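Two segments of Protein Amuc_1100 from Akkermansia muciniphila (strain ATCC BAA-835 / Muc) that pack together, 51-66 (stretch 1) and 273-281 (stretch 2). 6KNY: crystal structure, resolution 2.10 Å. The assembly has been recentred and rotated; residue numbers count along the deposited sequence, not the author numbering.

Stretch 1 (51-66) SLETAYKPFLASSALV
Stretch 2, residues 273-281: LVHFNQPKA

Residues 51-55 of stretch 1 are helical, and Tyr 56 is the first residue to leave helical phi/psi, at -123/28. Residues 60-63 return to helical angles without the regular bonds. Ala 64 and Leu 65 are extended. Stretch 2 is a strand through Phe 276 and then a loop. The two run in opposite senses: Glu 53 lies nearest Pro 279 (CA to CA 6.1 Å), and Ser 63 lies nearest His 275 (CA to CA 5.8 Å). Together they bury 526 Å².

Phe 276 has the largest covered area. Its CA-to-CB bond points toward stretch 1, with chi1 m and chi2 -85°. Leu 60, chi1 m and chi2 t, places CD2 over one face of the ring, 4.0 Å from the centroid of Phe 276 and 19° off the normal. This is a CH-pi contact. Tyr 56 CB lies 3.6 Å from Phe 276 CZ, and Phe 59 CB lies 3.7 Å from Phe 276 CE2. Both aromatic side chains are m and lead away at their ends, so their CB atoms make these approaches. Leu 52 CD2 meets the ring edge, 4.2 Å from Phe 276 CD1.

Ser 63 is buried and has chi1 m. Its OG accepts a hydrogen bond from Phe 276 N at 3.1 Å. Its carbonyl O accepts another from His 275 NE2 at 2.7 Å, near the imidazole plane. His 275 has chi1 t and chi2 -97°. Its ND1 donates to Asn 277 OD1 at 2.8 Å, so both ring nitrogens are donors. Leu 65 CD2 lies 3.5 Å from His 275 NE2.

At the other end, Glu 53 is m, p, with chi3 -5°. Lys 280 N donates to Glu 53 OE2 at 3.1 Å, nearly straight at 169°. Glu 53 CG packs 3.8 Å from Pro 279 CB. Leu 60 CD1 reaches the same Pro 279 CB at 4.0 Å.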

# COMPACT_ATOMS: atom_id res chain seq x y z
N SER A 51 21.99 -14.84 1.95
CA SER A 51 20.80 -15.50 2.49
C SER A 51 19.54 -14.63 2.35
O SER A 51 18.46 -15.15 2.04
CB SER A 51 21.04 -15.93 3.94
OG SER A 51 21.35 -14.84 4.78
N LEU A 52 19.67 -13.31 2.52
CA LEU A 52 18.48 -12.46 2.38
C LEU A 52 17.99 -12.40 0.93
O LEU A 52 16.78 -12.48 0.67
CB LEU A 52 18.78 -11.05 2.89
CG LEU A 52 17.60 -10.07 2.99
CD1 LEU A 52 16.72 -10.41 4.21
CD2 LEU A 52 18.12 -8.65 3.06
N GLU A 53 18.93 -12.26 -0.01
CA GLU A 53 18.59 -12.24 -1.44
C GLU A 53 17.90 -13.53 -1.86
O GLU A 53 16.93 -13.49 -2.62
CB GLU A 53 19.86 -12.03 -2.27
CG GLU A 53 20.50 -10.66 -2.10
CD GLU A 53 21.37 -10.55 -0.83
OE1 GLU A 53 21.41 -11.51 -0.02
OE2 GLU A 53 22.00 -9.50 -0.65
N THR A 54 18.40 -14.68 -1.40
CA THR A 54 17.77 -15.96 -1.71
C THR A 54 16.35 -16.01 -1.17
O THR A 54 15.40 -16.36 -1.89
CB THR A 54 18.56 -17.11 -1.08
OG1 THR A 54 19.88 -17.15 -1.61
CG2 THR A 54 17.87 -18.44 -1.39
N ALA A 55 16.19 -15.71 0.11
CA ALA A 55 14.91 -15.94 0.78
C ALA A 55 13.81 -15.08 0.19
O ALA A 55 12.65 -15.50 0.19
CB ALA A 55 15.05 -15.66 2.28
N TYR A 56 14.13 -13.89 -0.30
CA TYR A 56 13.14 -12.91 -0.74
C TYR A 56 13.36 -12.50 -2.19
O TYR A 56 13.00 -11.39 -2.61
CB TYR A 56 13.15 -11.70 0.20
CG TYR A 56 12.85 -12.11 1.63
CD1 TYR A 56 11.62 -12.68 1.97
CD2 TYR A 56 13.83 -12.02 2.62
CE1 TYR A 56 11.35 -13.08 3.28
CE2 TYR A 56 13.57 -12.44 3.93
CZ TYR A 56 12.33 -12.97 4.25
OH TYR A 56 12.08 -13.37 5.56
N LYS A 57 13.94 -13.41 -2.98
CA LYS A 57 14.30 -13.14 -4.37
C LYS A 57 13.22 -12.43 -5.18
O LYS A 57 13.55 -11.43 -5.85
CB LYS A 57 14.72 -14.45 -5.05
CG LYS A 57 15.21 -14.25 -6.50
CD LYS A 57 15.80 -15.56 -7.07
CE LYS A 57 16.39 -15.37 -8.47
NZ LYS A 57 17.83 -15.79 -8.55
N PRO A 58 11.96 -12.88 -5.20
CA PRO A 58 10.98 -12.21 -6.09
C PRO A 58 10.64 -10.80 -5.66
O PRO A 58 10.07 -10.05 -6.47
CB PRO A 58 9.74 -13.11 -6.02
CG PRO A 58 9.90 -13.96 -4.79
CD PRO A 58 11.37 -14.03 -4.49
N PHE A 59 11.00 -10.38 -4.45
CA PHE A 59 10.70 -9.02 -4.02
C PHE A 59 11.81 -8.03 -4.30
O PHE A 59 11.63 -6.84 -4.05
CB PHE A 59 10.35 -9.02 -2.53
CG PHE A 59 9.25 -9.97 -2.20
CD1 PHE A 59 7.97 -9.72 -2.68
CD2 PHE A 59 9.49 -11.12 -1.48
CE1 PHE A 59 6.93 -10.60 -2.41
CE2 PHE A 59 8.45 -12.01 -1.21
CZ PHE A 59 7.16 -11.74 -1.66
N LEU A 60 12.95 -8.49 -4.85
CA LEU A 60 14.10 -7.59 -4.96
C LEU A 60 13.92 -6.57 -6.08
O LEU A 60 14.22 -5.39 -5.88
CB LEU A 60 15.38 -8.39 -5.19
CG LEU A 60 15.74 -9.45 -4.14
CD1 LEU A 60 17.13 -10.05 -4.42
CD2 LEU A 60 15.64 -8.91 -2.69
N ALA A 61 13.39 -7.01 -7.23
CA ALA A 61 13.45 -6.18 -8.44
C ALA A 61 12.62 -4.91 -8.29
O ALA A 61 13.03 -3.83 -8.73
CB ALA A 61 12.99 -6.97 -9.66
N SER A 62 11.45 -5.02 -7.68
CA SER A 62 10.57 -3.87 -7.56
C SER A 62 11.10 -2.79 -6.61
O SER A 62 10.58 -1.67 -6.64
CB SER A 62 9.17 -4.33 -7.11
OG SER A 62 9.15 -4.68 -5.74
N SER A 63 12.14 -3.08 -5.80
CA SER A 63 12.72 -2.06 -4.93
C SER A 63 13.69 -1.11 -5.62
O SER A 63 14.10 -0.11 -5.00
CB SER A 63 13.45 -2.69 -3.71
OG SER A 63 12.52 -3.28 -2.80
N ALA A 64 14.10 -1.38 -6.87
CA ALA A 64 14.96 -0.42 -7.56
C ALA A 64 14.25 0.92 -7.67
O ALA A 64 13.17 1.01 -8.26
CB ALA A 64 15.35 -0.94 -8.95
N LEU A 65 14.86 1.96 -7.11
CA LEU A 65 14.34 3.32 -7.17
C LEU A 65 14.80 4.00 -8.45
O LEU A 65 16.01 3.96 -8.78
CB LEU A 65 14.80 4.11 -5.95
CG LEU A 65 14.38 3.52 -4.58
CD1 LEU A 65 14.81 4.38 -3.40
CD2 LEU A 65 12.89 3.25 -4.50
N VAL A 66 13.87 4.62 -9.16
CA VAL A 66 14.14 5.16 -10.49
C VAL A 66 13.87 6.67 -10.47
O VAL A 66 13.15 7.16 -9.59
CB VAL A 66 13.31 4.45 -11.58
CG1 VAL A 66 13.66 2.98 -11.62
CG2 VAL A 66 11.83 4.64 -11.34
N LEU A 273 5.79 -2.31 4.70
CA LEU A 273 6.30 -2.60 3.36
C LEU A 273 7.82 -2.68 3.43
O LEU A 273 8.47 -1.75 3.92
CB LEU A 273 5.86 -1.51 2.39
CG LEU A 273 6.45 -1.50 0.97
CD1 LEU A 273 6.04 -2.76 0.20
CD2 LEU A 273 6.05 -0.19 0.22
N VAL A 274 8.40 -3.77 2.95
CA VAL A 274 9.83 -3.99 3.08
C VAL A 274 10.51 -3.48 1.80
O VAL A 274 10.31 -4.05 0.72
CB VAL A 274 10.14 -5.47 3.34
CG1 VAL A 274 11.64 -5.72 3.41
CG2 VAL A 274 9.43 -5.92 4.64
N HIS A 275 11.29 -2.40 1.92
CA HIS A 275 12.10 -1.93 0.79
C HIS A 275 13.52 -2.48 0.92
O HIS A 275 14.25 -2.11 1.85
CB HIS A 275 12.15 -0.40 0.70
CG HIS A 275 12.96 0.06 -0.48
ND1 HIS A 275 14.29 0.43 -0.39
CD2 HIS A 275 12.65 0.11 -1.80
CE1 HIS A 275 14.75 0.74 -1.59
NE2 HIS A 275 13.77 0.57 -2.46
N PHE A 276 13.92 -3.32 -0.03
CA PHE A 276 15.28 -3.86 -0.07
C PHE A 276 16.24 -2.83 -0.64
O PHE A 276 16.00 -2.27 -1.71
CB PHE A 276 15.30 -5.15 -0.89
CG PHE A 276 14.50 -6.24 -0.26
CD1 PHE A 276 15.07 -7.07 0.70
CD2 PHE A 276 13.17 -6.43 -0.60
CE1 PHE A 276 14.32 -8.06 1.33
CE2 PHE A 276 12.41 -7.41 0.03
CZ PHE A 276 12.98 -8.23 1.00
N ASN A 277 17.32 -2.56 0.09
CA ASN A 277 18.13 -1.38 -0.17
C ASN A 277 19.33 -1.65 -1.07
O ASN A 277 19.59 -0.87 -1.99
CB ASN A 277 18.59 -0.76 1.15
CG ASN A 277 17.47 -0.05 1.88
OD1 ASN A 277 16.51 0.42 1.25
ND2 ASN A 277 17.55 0.01 3.22
N GLN A 278 20.05 -2.72 -0.83
CA GLN A 278 21.27 -2.94 -1.63
C GLN A 278 21.51 -4.44 -1.77
O GLN A 278 22.56 -4.96 -1.38
CB GLN A 278 22.46 -2.20 -1.00
CG GLN A 278 22.97 -2.73 0.35
CD GLN A 278 22.49 -1.94 1.56
OE1 GLN A 278 22.02 -0.81 1.44
NE2 GLN A 278 22.60 -2.55 2.73
N PRO A 279 20.56 -5.19 -2.32
CA PRO A 279 20.78 -6.63 -2.49
C PRO A 279 21.93 -6.86 -3.46
O PRO A 279 22.17 -6.05 -4.37
CB PRO A 279 19.45 -7.12 -3.06
CG PRO A 279 18.91 -5.94 -3.81
CD PRO A 279 19.38 -4.72 -3.07
N LYS A 280 22.65 -7.96 -3.26
CA LYS A 280 23.78 -8.31 -4.13
C LYS A 280 23.27 -9.15 -5.29
O LYS A 280 22.49 -10.09 -5.10
CB LYS A 280 24.86 -9.07 -3.36
N ALA A 281 23.70 -8.80 -6.50
CA ALA A 281 23.20 -9.42 -7.71
C ALA A 281 23.98 -10.69 -8.08
O ALA A 281 25.19 -10.76 -7.89
CB ALA A 281 23.23 -8.42 -8.86